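Local coordinates for protein myosin-I heavy chain (Dictyostelium discoideum, PDB 5EJR) that is an actin-based motor with ATPase activity, a class VII myosin involved in the early steps of phagocytosis and adhesion, here represented by its C-terminal MyTH4-FERM tail domain, at residues C212-I217 against F290-R295; T231-T236 against Q248-F253. One frame throughout, in Å; residues are numbered along the deposited sequence.

Contact 1: residues C212-I217 against F290-R295; sequences CKIRFI and FYFQVR. With EDO (1,2-ethanediol), chain C.
Y291 offers one ring face to the guanidinium of R215. The two planes lie 6° apart, and R215 CZ sits over the ring centre, 3.5 Å from it. This is a stacked cation-pi contact. The Y291 hydroxyl is hydrogen-bonded to E260, so the ring is held at its far end too. An alanine at Y291 would probably leave the R215 guanidinium without its flat support and free to turn, and E260 without its hydroxyl partner.

F292 follows on the buried side. F292 CB packs on I214 CD1 at 3.7 Å, and F292 CD2 meets C212 SG, a sulfur-aromatic contact approached obliquely. A 1,2-ethanediol, probably from the crystallisation liquor, links F292 N to K213 O through O1. R215 N bonds to F292 O at 3.0 Å.

Q293 is the bridge partner of R215. Its CA makes a CH contact with R215 O. V294 N donates to R215 O at 2.8 Å.

V294 CB lies over one face of the F216 ring, offset toward the rim, a CH-pi contact. V294 CG1, anti to the backbone N (chi1 163°), touches F216 CE2 at 3.7 Å. V294 CG2 meets I214 CG2. A water joins V294 O to I217 N.

R295 NH1 meets I217 CD1 at 3.5 Å and donates to Q293 OE1; its NH2 forms a salt bridge with E330. Segments 212-215 and 290-295 meet through one parallel bridge, with axes 53° apart, and splay beyond it. They are the adjacent first and last strands of a ubiquitin-like fold, here the first lobe of the FERM domain.

Contact 2: residues T231-T236 against Q248-F253; sequences TIREIT and QSIKMF. With EDO (1,2-ethanediol), chain G.
R233 reaches from helix 232-243 to backbone carbonyls of 248-253, and these bonds carry most of the contact. R233 NH1 donates to F253 O at 3.1 Å. The donor lies nearly in line with the C=O bond, at 171°. The oxygen sits at the guanidinium edge, tilted 22° from its plane. R233 NH2 adds two weak bonds, to I250 O at 3.1 Å and to F253 O at 3.4 Å. I250 O also accepts from F253 N, a bond within the turn. With CG anti to the backbone N (chi1 -176°), the R233 chain leaves the helix and, bent at chi2 and chi3, brings its end to these carbonyls. A salt bridge from R233 NH2 to D237, one turn on, probably offsets the charge and steadies the group.

Two methyls make van der Waals contacts with polar atoms. T236 CG2 touches F253 O at 3.7 Å. I250 CG2 lies 3.8 Å from R233 NH2.

Other bonds stay inside the helix segment. T236 OG1 donates to I232 O at 2.8 Å, and T236 N reaches that oxygen from the other face of its plane. T231 OG1 accepts from E234 N at 3.3 Å, and E234 OE1 accepts from T231 N at 3.0 Å. This reciprocal pair is a capping box. It opens the helix of a ubiquitin-like FERM lobe, and R233 ties that helix to the turn before strand 253-259 and to the first residue of that strand.

Both contacts lie in the ubiquitin-like lobe and are about 13 Å apart, centre to centre. Contact 1 joins two strands, by backbone bonds, an apolar inner side and a cation-pi stack at its partly exposed side. Contact 2 is smaller, burying 175 Å² against 553 Å². It joins the helix to the turn that follows it in the chain, chiefly by one arginine on carbonyl oxygens, although three of its five touching residues are buried. The two share a core. I214 packs on I235 and F292 on I232, so the helix of contact 2 lies against the inner side of the strands of contact 1. V294 on F253 joins neighbouring strands 290-296 and 253-259.

Contact 1: residues C212-I217 against F290-R295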
ATOM      1  N   CYS A 212       8.041   5.481   8.286  1.00 38.58           N
ATOM      2  CA  CYS A 212       8.102   5.143   6.874  1.00 38.01           C
ATOM      3  C   CYS A 212       8.646   6.371   6.140  1.00 39.42           C
ATOM      4  O   CYS A 212       8.242   7.496   6.439  1.00 36.80           O
ATOM      5  CB  CYS A 212       6.733   4.728   6.339  1.00 38.70           C
ATOM      6  SG  CYS A 212       6.772   4.136   4.624  1.00 43.03           S
ATOM      7  N   LYS A 213       9.572   6.146   5.196  1.00 36.37           N
ATOM      8  CA  LYS A 213      10.214   7.167   4.374  1.00 35.84           C
ATOM      9  C   LYS A 213       9.276   7.538   3.215  1.00 34.83           C
ATOM     10  O   LYS A 213       8.844   6.647   2.472  1.00 34.40           O
ATOM     11  CB  LYS A 213      11.534   6.601   3.811  1.00 40.52           C
ATOM     12  CG  LYS A 213      12.746   7.496   4.001  1.00 63.15           C
ATOM     13  CD  LYS A 213      13.869   7.098   3.050  1.00 73.81           C
ATOM     14  CE  LYS A 213      15.110   7.937   3.218  1.00 79.65           C
ATOM     15  NZ  LYS A 213      16.219   7.437   2.362  1.00 85.85           N
ATOM     16  N   ILE A 214       8.916   8.832   3.098  1.00 27.25           N
ATOM     17  CA  ILE A 214       8.047   9.343   2.026  1.00 24.62           C
ATOM     18  C   ILE A 214       8.746  10.458   1.242  1.00 26.71           C
ATOM     19  O   ILE A 214       9.160  11.469   1.821  1.00 25.96           O
ATOM     20  CB  ILE A 214       6.624   9.767   2.499  1.00 25.64           C
ATOM     21  CG1 ILE A 214       5.989   8.763   3.517  1.00 24.89           C
ATOM     22  CG2 ILE A 214       5.695  10.035   1.292  1.00 23.36           C
ATOM     23  CD1 ILE A 214       5.649   7.371   3.013  1.00 29.98           C
ATOM     24  N   ARG A 215       8.845  10.281  -0.087  1.00 23.10           N
ATOM     25  CA  ARG A 215       9.490  11.256  -0.957  1.00 23.05           C
ATOM     26  C   ARG A 215       8.513  12.300  -1.466  1.00 26.23           C
ATOM     27  O   ARG A 215       7.300  12.049  -1.539  1.00 25.66           O
ATOM     28  CB  ARG A 215      10.187  10.567  -2.127  1.00 25.60           C
ATOM     29  CG  ARG A 215      11.217   9.534  -1.692  1.00 37.17           C
ATOM     30  CD  ARG A 215      12.205   9.250  -2.793  1.00 43.36           C
ATOM     31  NE  ARG A 215      12.700   7.877  -2.731  1.00 51.32           N
ATOM     32  CZ  ARG A 215      13.490   7.323  -3.646  1.00 67.07           C
ATOM     33  NH1 ARG A 215      13.899   8.026  -4.696  1.00 53.95           N
ATOM     34  NH2 ARG A 215      13.883   6.063  -3.515  1.00 57.55           N
ATOM     35  N   PHE A 216       9.043  13.480  -1.811  1.00 22.26           N
ATOM     36  CA  PHE A 216       8.284  14.568  -2.416  1.00 21.66           C
ATOM     37  C   PHE A 216       8.881  14.759  -3.797  1.00 29.57           C
ATOM     38  O   PHE A 216       9.929  14.194  -4.086  1.00 30.05           O
ATOM     39  CB  PHE A 216       8.357  15.858  -1.579  1.00 22.15           C
ATOM     40  CG  PHE A 216       7.462  15.816  -0.366  1.00 22.57           C
ATOM     41  CD1 PHE A 216       7.854  15.136   0.786  1.00 25.18           C
ATOM     42  CD2 PHE A 216       6.238  16.478  -0.359  1.00 21.71           C
ATOM     43  CE1 PHE A 216       7.003  15.072   1.906  1.00 25.80           C
ATOM     44  CE2 PHE A 216       5.399  16.426   0.764  1.00 23.84           C
ATOM     45  CZ  PHE A 216       5.781  15.710   1.880  1.00 22.63           C
ATOM     46  N   ILE A 217       8.211  15.530  -4.651  1.00 29.16           N
ATOM     47  CA  ILE A 217       8.608  15.795  -6.035  1.00 31.30           C
ATOM     48  C   ILE A 217      10.020  16.436  -6.154  1.00 37.96           C
ATOM     49  O   ILE A 217      10.694  16.224  -7.158  1.00 37.16           O
ATOM     50  CB  ILE A 217       7.490  16.633  -6.745  1.00 34.51           C
ATOM     51  CG1 ILE A 217       7.658  16.669  -8.289  1.00 35.29           C
ATOM     52  CG2 ILE A 217       7.355  18.034  -6.154  1.00 35.13           C
ATOM     53  CD1 ILE A 217       7.117  15.451  -9.014  1.00 38.93           C
ATOM     54  N   PHE A 290      10.294  -0.156  -5.220  1.00 37.88           N
ATOM     55  CA  PHE A 290       9.188   0.801  -5.141  1.00 35.70           C
ATOM     56  C   PHE A 290       9.424   1.766  -3.990  1.00 35.97           C
ATOM     57  O   PHE A 290       9.980   1.393  -2.954  1.00 34.91           O
ATOM     58  CB  PHE A 290       7.830   0.111  -4.897  1.00 37.39           C
ATOM     59  CG  PHE A 290       7.128  -0.470  -6.100  1.00 39.55           C
ATOM     60  CD1 PHE A 290       6.258   0.305  -6.860  1.00 42.05           C
ATOM     61  CD2 PHE A 290       7.289  -1.812  -6.441  1.00 43.09           C
ATOM     62  CE1 PHE A 290       5.603  -0.233  -7.973  1.00 42.80           C
ATOM     63  CE2 PHE A 290       6.628  -2.352  -7.550  1.00 45.69           C
ATOM     64  CZ  PHE A 290       5.793  -1.558  -8.311  1.00 42.98           C
ATOM     65  N   TYR A 291       8.924   2.994  -4.149  1.00 31.23           N
ATOM     66  CA  TYR A 291       8.928   3.995  -3.101  1.00 30.00           C
ATOM     67  C   TYR A 291       7.654   4.818  -3.170  1.00 28.80           C
ATOM     68  O   TYR A 291       7.035   4.894  -4.229  1.00 27.69           O
ATOM     69  CB  TYR A 291      10.205   4.863  -3.106  1.00 31.14           C
ATOM     70  CG  TYR A 291      10.355   5.772  -4.304  1.00 32.21           C
ATOM     71  CD1 TYR A 291       9.825   7.059  -4.296  1.00 32.59           C
ATOM     72  CD2 TYR A 291      11.087   5.373  -5.418  1.00 33.19           C
ATOM     73  CE1 TYR A 291       9.994   7.918  -5.380  1.00 33.86           C
ATOM     74  CE2 TYR A 291      11.268   6.226  -6.507  1.00 33.63           C
ATOM     75  CZ  TYR A 291      10.724   7.500  -6.482  1.00 41.76           C
ATOM     76  OH  TYR A 291      10.901   8.352  -7.547  1.00 42.18           O
ATOM     77  N   PHE A 292       7.254   5.392  -2.035  1.00 22.44           N
ATOM     78  CA  PHE A 292       6.084   6.262  -1.928  1.00 21.11           C
ATOM     79  C   PHE A 292       6.478   7.698  -2.232  1.00 23.86           C
ATOM     80  O   PHE A 292       7.490   8.188  -1.717  1.00 22.05           O
ATOM     81  CB  PHE A 292       5.511   6.216  -0.515  1.00 22.21           C
ATOM     82  CG  PHE A 292       4.873   4.918  -0.105  1.00 23.45           C
ATOM     83  CD1 PHE A 292       3.723   4.458  -0.737  1.00 23.56           C
ATOM     84  CD2 PHE A 292       5.371   4.191   0.969  1.00 25.94           C
ATOM     85  CE1 PHE A 292       3.107   3.281  -0.329  1.00 25.88           C
ATOM     86  CE2 PHE A 292       4.766   2.995   1.361  1.00 28.60           C
ATOM     87  CZ  PHE A 292       3.629   2.558   0.723  1.00 26.06           C
ATOM     88  N   GLN A 293       5.668   8.379  -3.058  1.00 20.42           N
ATOM     89  CA  GLN A 293       5.893   9.775  -3.407  1.00 19.47           C
ATOM     90  C   GLN A 293       4.588  10.592  -3.242  1.00 20.83           C
ATOM     91  O   GLN A 293       3.539  10.185  -3.732  1.00 19.99           O
ATOM     92  CB  GLN A 293       6.471   9.875  -4.821  1.00 20.69           C
ATOM     93  CG  GLN A 293       6.520  11.280  -5.436  1.00 30.10           C
ATOM     94  CD  GLN A 293       6.787  11.221  -6.930  1.00 37.56           C
ATOM     95  OE1 GLN A 293       5.916  10.881  -7.722  1.00 34.48           O
ATOM     96  NE2 GLN A 293       7.970  11.613  -7.365  1.00 30.59           N
ATOM     97  N   VAL A 294       4.659  11.695  -2.502  1.00 16.85           N
ATOM     98  CA  VAL A 294       3.536  12.606  -2.320  1.00 16.51           C
ATOM     99  C   VAL A 294       3.390  13.369  -3.632  1.00 21.19           C
ATOM    100  O   VAL A 294       4.383  13.776  -4.241  1.00 20.84           O
ATOM    101  CB  VAL A 294       3.677  13.536  -1.082  1.00 20.34           C
ATOM    102  CG1 VAL A 294       2.715  14.726  -1.147  1.00 18.10           C
ATOM    103  CG2 VAL A 294       3.441  12.749   0.206  1.00 20.47           C
ATOM    104  N   ARG A 295       2.155  13.487  -4.100  1.00 17.60           N
ATOM    105  CA  ARG A 295       1.853  14.204  -5.330  1.00 16.47           C
ATOM    106  C   ARG A 295       0.618  15.030  -5.089  1.00 18.95           C
ATOM    107  O   ARG A 295      -0.224  14.655  -4.275  1.00 17.49           O
ATOM    108  CB  ARG A 295       1.580  13.220  -6.483  1.00 20.18           C
ATOM    109  CG  ARG A 295       2.828  12.484  -6.984  1.00 22.47           C
ATOM    110  CD  ARG A 295       2.533  11.800  -8.302  1.00 29.15           C
ATOM    111  NE  ARG A 295       2.490  12.730  -9.439  1.00 24.81           N
ATOM    112  CZ  ARG A 295       3.560  13.208 -10.066  1.00 35.71           C
ATOM    113  NH1 ARG A 295       4.781  12.943  -9.611  1.00 25.72           N
ATOM    114  NH2 ARG A 295       3.419  13.992 -11.125  1.00 31.57           N
TER
HETATM  115  C1  EDO C2402       8.860   3.996   0.608  1.00 40.17           C
HETATM  116  O1  EDO C2402       9.395   5.266   0.217  1.00 36.18           O
HETATM  117  C2  EDO C2402       9.732   3.278   1.669  1.00 44.84           C
HETATM  118  O2  EDO C2402       8.861   2.642   2.610  1.00 47.93           O
HETATM  119  O   HOH W   1       5.564  16.198  -4.017  1.00 23.58           O

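Contact 2: residues T231-T236 against Q248-F253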
ATOM      1  N   THR A 231      -3.513   4.090   7.796  1.00 21.94           N
ATOM      2  CA  THR A 231      -3.971   4.163   6.406  1.00 21.70           C
ATOM      3  C   THR A 231      -3.083   5.122   5.604  1.00 24.70           C
ATOM      4  O   THR A 231      -2.391   5.987   6.165  1.00 23.93           O
ATOM      5  CB  THR A 231      -5.422   4.633   6.311  1.00 29.42           C
ATOM      6  OG1 THR A 231      -5.500   5.964   6.816  1.00 33.93           O
ATOM      7  CG2 THR A 231      -6.407   3.693   6.990  1.00 27.23           C
ATOM      8  N   ILE A 232      -3.157   5.016   4.277  1.00 20.07           N
ATOM      9  CA  ILE A 232      -2.424   5.893   3.363  1.00 19.55           C
ATOM     10  C   ILE A 232      -2.900   7.353   3.545  1.00 23.23           C
ATOM     11  O   ILE A 232      -2.079   8.272   3.490  1.00 21.55           O
ATOM     12  CB  ILE A 232      -2.548   5.319   1.922  1.00 22.99           C
ATOM     13  CG1 ILE A 232      -1.765   3.975   1.832  1.00 23.35           C
ATOM     14  CG2 ILE A 232      -2.126   6.331   0.810  1.00 22.92           C
ATOM     15  CD1 ILE A 232      -0.172   4.027   1.808  1.00 30.17           C
ATOM     16  N   ARG A 233      -4.196   7.543   3.889  1.00 22.26           N
ATOM     17  CA  ARG A 233      -4.746   8.883   4.125  1.00 23.94           C
ATOM     18  C   ARG A 233      -4.089   9.535   5.321  1.00 28.97           C
ATOM     19  O   ARG A 233      -3.710  10.706   5.234  1.00 28.71           O
ATOM     20  CB  ARG A 233      -6.272   8.877   4.268  1.00 25.93           C
ATOM     21  CG  ARG A 233      -6.903  10.275   4.415  1.00 32.90           C
ATOM     22  CD  ARG A 233      -6.797  11.128   3.141  1.00 40.79           C
ATOM     23  NE  ARG A 233      -5.735  12.136   3.220  1.00 42.80           N
ATOM     24  CZ  ARG A 233      -5.331  12.897   2.201  1.00 55.70           C
ATOM     25  NH1 ARG A 233      -5.870  12.749   0.995  1.00 43.82           N
ATOM     26  NH2 ARG A 233      -4.373  13.793   2.374  1.00 31.48           N
ATOM     27  N   GLU A 234      -3.904   8.773   6.417  1.00 24.65           N
ATOM     28  CA  GLU A 234      -3.246   9.260   7.639  1.00 23.92           C
ATOM     29  C   GLU A 234      -1.781   9.607   7.417  1.00 25.83           C
ATOM     30  O   GLU A 234      -1.355  10.650   7.906  1.00 25.23           O
ATOM     31  CB  GLU A 234      -3.406   8.267   8.822  1.00 25.76           C
ATOM     32  CG  GLU A 234      -4.855   8.099   9.272  1.00 35.27           C
ATOM     33  CD  GLU A 234      -5.169   6.900  10.155  1.00 63.49           C
ATOM     34  OE1 GLU A 234      -4.439   5.883  10.081  1.00 30.68           O
ATOM     35  OE2 GLU A 234      -6.180   6.962  10.894  1.00 65.47           O
ATOM     36  N   ILE A 235      -1.000   8.759   6.705  1.00 23.21           N
ATOM     37  CA  ILE A 235       0.396   9.103   6.426  1.00 23.45           C
ATOM     38  C   ILE A 235       0.504  10.300   5.488  1.00 23.65           C
ATOM     39  O   ILE A 235       1.444  11.071   5.646  1.00 22.38           O
ATOM     40  CB  ILE A 235       1.358   7.989   5.972  1.00 29.32           C
ATOM     41  CG1 ILE A 235       0.813   7.200   4.778  1.00 31.11           C
ATOM     42  CG2 ILE A 235       1.797   7.074   7.120  1.00 32.48           C
ATOM     43  CD1 ILE A 235       1.901   6.908   3.761  1.00 42.81           C
ATOM     44  N   THR A 236      -0.419  10.442   4.490  1.00 19.89           N
ATOM     45  CA  THR A 236      -0.403  11.602   3.588  1.00 19.50           C
ATOM     46  C   THR A 236      -0.592  12.859   4.448  1.00 22.66           C
ATOM     47  O   THR A 236       0.155  13.817   4.287  1.00 22.69           O
ATOM     48  CB  THR A 236      -1.497  11.510   2.490  1.00 27.72           C
ATOM     49  OG1 THR A 236      -1.342  10.300   1.739  1.00 22.63           O
ATOM     50  CG2 THR A 236      -1.439  12.684   1.527  1.00 25.38           C
ATOM     51  N   GLN A 248      -5.883  23.347   4.967  1.00 24.04           N
ATOM     52  CA  GLN A 248      -6.882  23.315   3.897  1.00 24.31           C
ATOM     53  C   GLN A 248      -6.402  22.686   2.586  1.00 25.87           C
ATOM     54  O   GLN A 248      -7.235  22.219   1.808  1.00 24.98           O
ATOM     55  CB  GLN A 248      -7.447  24.721   3.646  1.00 26.36           C
ATOM     56  CG  GLN A 248      -8.382  25.204   4.765  1.00 56.57           C
ATOM     57  CD  GLN A 248      -9.631  24.358   4.923  1.00 81.29           C
ATOM     58  OE1 GLN A 248     -10.578  24.447   4.135  1.00 75.31           O
ATOM     59  NE2 GLN A 248      -9.659  23.522   5.955  1.00 76.07           N
ATOM     60  N   SER A 249      -5.079  22.652   2.351  1.00 19.98           N
ATOM     61  CA  SER A 249      -4.524  22.108   1.102  1.00 19.13           C
ATOM     62  C   SER A 249      -4.219  20.625   1.154  1.00 19.44           C
ATOM     63  O   SER A 249      -4.076  19.990   0.108  1.00 17.10           O
ATOM     64  CB  SER A 249      -3.248  22.855   0.726  1.00 20.68           C
ATOM     65  OG  SER A 249      -3.509  24.225   0.484  1.00 24.26           O
ATOM     66  N   ILE A 250      -4.085  20.077   2.359  1.00 16.01           N
ATOM     67  CA  ILE A 250      -3.684  18.688   2.584  1.00 17.15           C
ATOM     68  C   ILE A 250      -4.588  17.689   1.852  1.00 22.28           C
ATOM     69  O   ILE A 250      -4.078  16.717   1.273  1.00 23.99           O
ATOM     70  CB  ILE A 250      -3.541  18.419   4.117  1.00 20.86           C
ATOM     71  CG1 ILE A 250      -2.198  19.037   4.588  1.00 22.18           C
ATOM     72  CG2 ILE A 250      -3.573  16.914   4.425  1.00 21.19           C
ATOM     73  CD1 ILE A 250      -1.958  19.120   6.046  1.00 27.45           C
ATOM     74  N   LYS A 251      -5.889  17.979   1.778  1.00 18.77           N
ATOM     75  CA  LYS A 251      -6.832  17.102   1.078  1.00 18.73           C
ATOM     76  C   LYS A 251      -6.570  16.986  -0.422  1.00 19.21           C
ATOM     77  O   LYS A 251      -7.127  16.104  -1.035  1.00 21.48           O
ATOM     78  CB  LYS A 251      -8.299  17.529   1.311  1.00 20.68           C
ATOM     79  CG  LYS A 251      -8.672  18.879   0.689  1.00 24.79           C
ATOM     80  CD  LYS A 251     -10.143  19.270   0.961  1.00 36.71           C
ATOM     81  CE  LYS A 251     -10.470  19.548   2.418  1.00 41.71           C
ATOM     82  NZ  LYS A 251      -9.883  20.816   2.913  1.00 45.38           N
ATOM     83  N   MET A 252      -5.797  17.900  -1.011  1.00 13.81           N
ATOM     84  CA  MET A 252      -5.539  17.928  -2.450  1.00 12.77           C
ATOM     85  C   MET A 252      -4.429  16.980  -2.789  1.00 16.25           C
ATOM     86  O   MET A 252      -4.163  16.754  -3.966  1.00 13.68           O
ATOM     87  CB  MET A 252      -5.125  19.360  -2.929  1.00 14.55           C
ATOM     88  CG  MET A 252      -6.107  20.471  -2.553  1.00 17.85           C
ATOM     89  SD  MET A 252      -7.760  20.067  -3.141  1.00 20.26           S
ATOM     90  CE  MET A 252      -8.738  21.347  -2.272  1.00 17.34           C
ATOM     91  N   PHE A 253      -3.727  16.480  -1.768  1.00 13.18           N
ATOM     92  CA  PHE A 253      -2.575  15.631  -1.937  1.00 13.48           C
ATOM     93  C   PHE A 253      -2.882  14.167  -1.727  1.00 18.76           C
ATOM     94  O   PHE A 253      -3.835  13.808  -1.030  1.00 17.53           O
ATOM     95  CB  PHE A 253      -1.426  16.117  -1.012  1.00 15.49           C
ATOM     96  CG  PHE A 253      -0.768  17.394  -1.478  1.00 15.49           C
ATOM     97  CD1 PHE A 253      -1.319  18.636  -1.172  1.00 16.44           C
ATOM     98  CD2 PHE A 253       0.378  17.357  -2.267  1.00 16.09           C
ATOM     99  CE1 PHE A 253      -0.738  19.813  -1.654  1.00 14.63           C
ATOM    100  CE2 PHE A 253       0.935  18.533  -2.771  1.00 17.47           C
ATOM    101  CZ  PHE A 253       0.381  19.757  -2.441  1.00 14.40           C
TER
HETATM  102  C1  EDO G2406      -6.015  24.735  -1.641  1.00 63.33           C
HETATM  103  O1  EDO G2406      -7.341  24.506  -2.073  1.00 63.45           O
HETATM  104  C2  EDO G2406      -5.052  24.742  -2.850  1.00 63.45           C
HETATM  105  O2  EDO G2406      -3.792  25.268  -2.442  1.00 62.67           O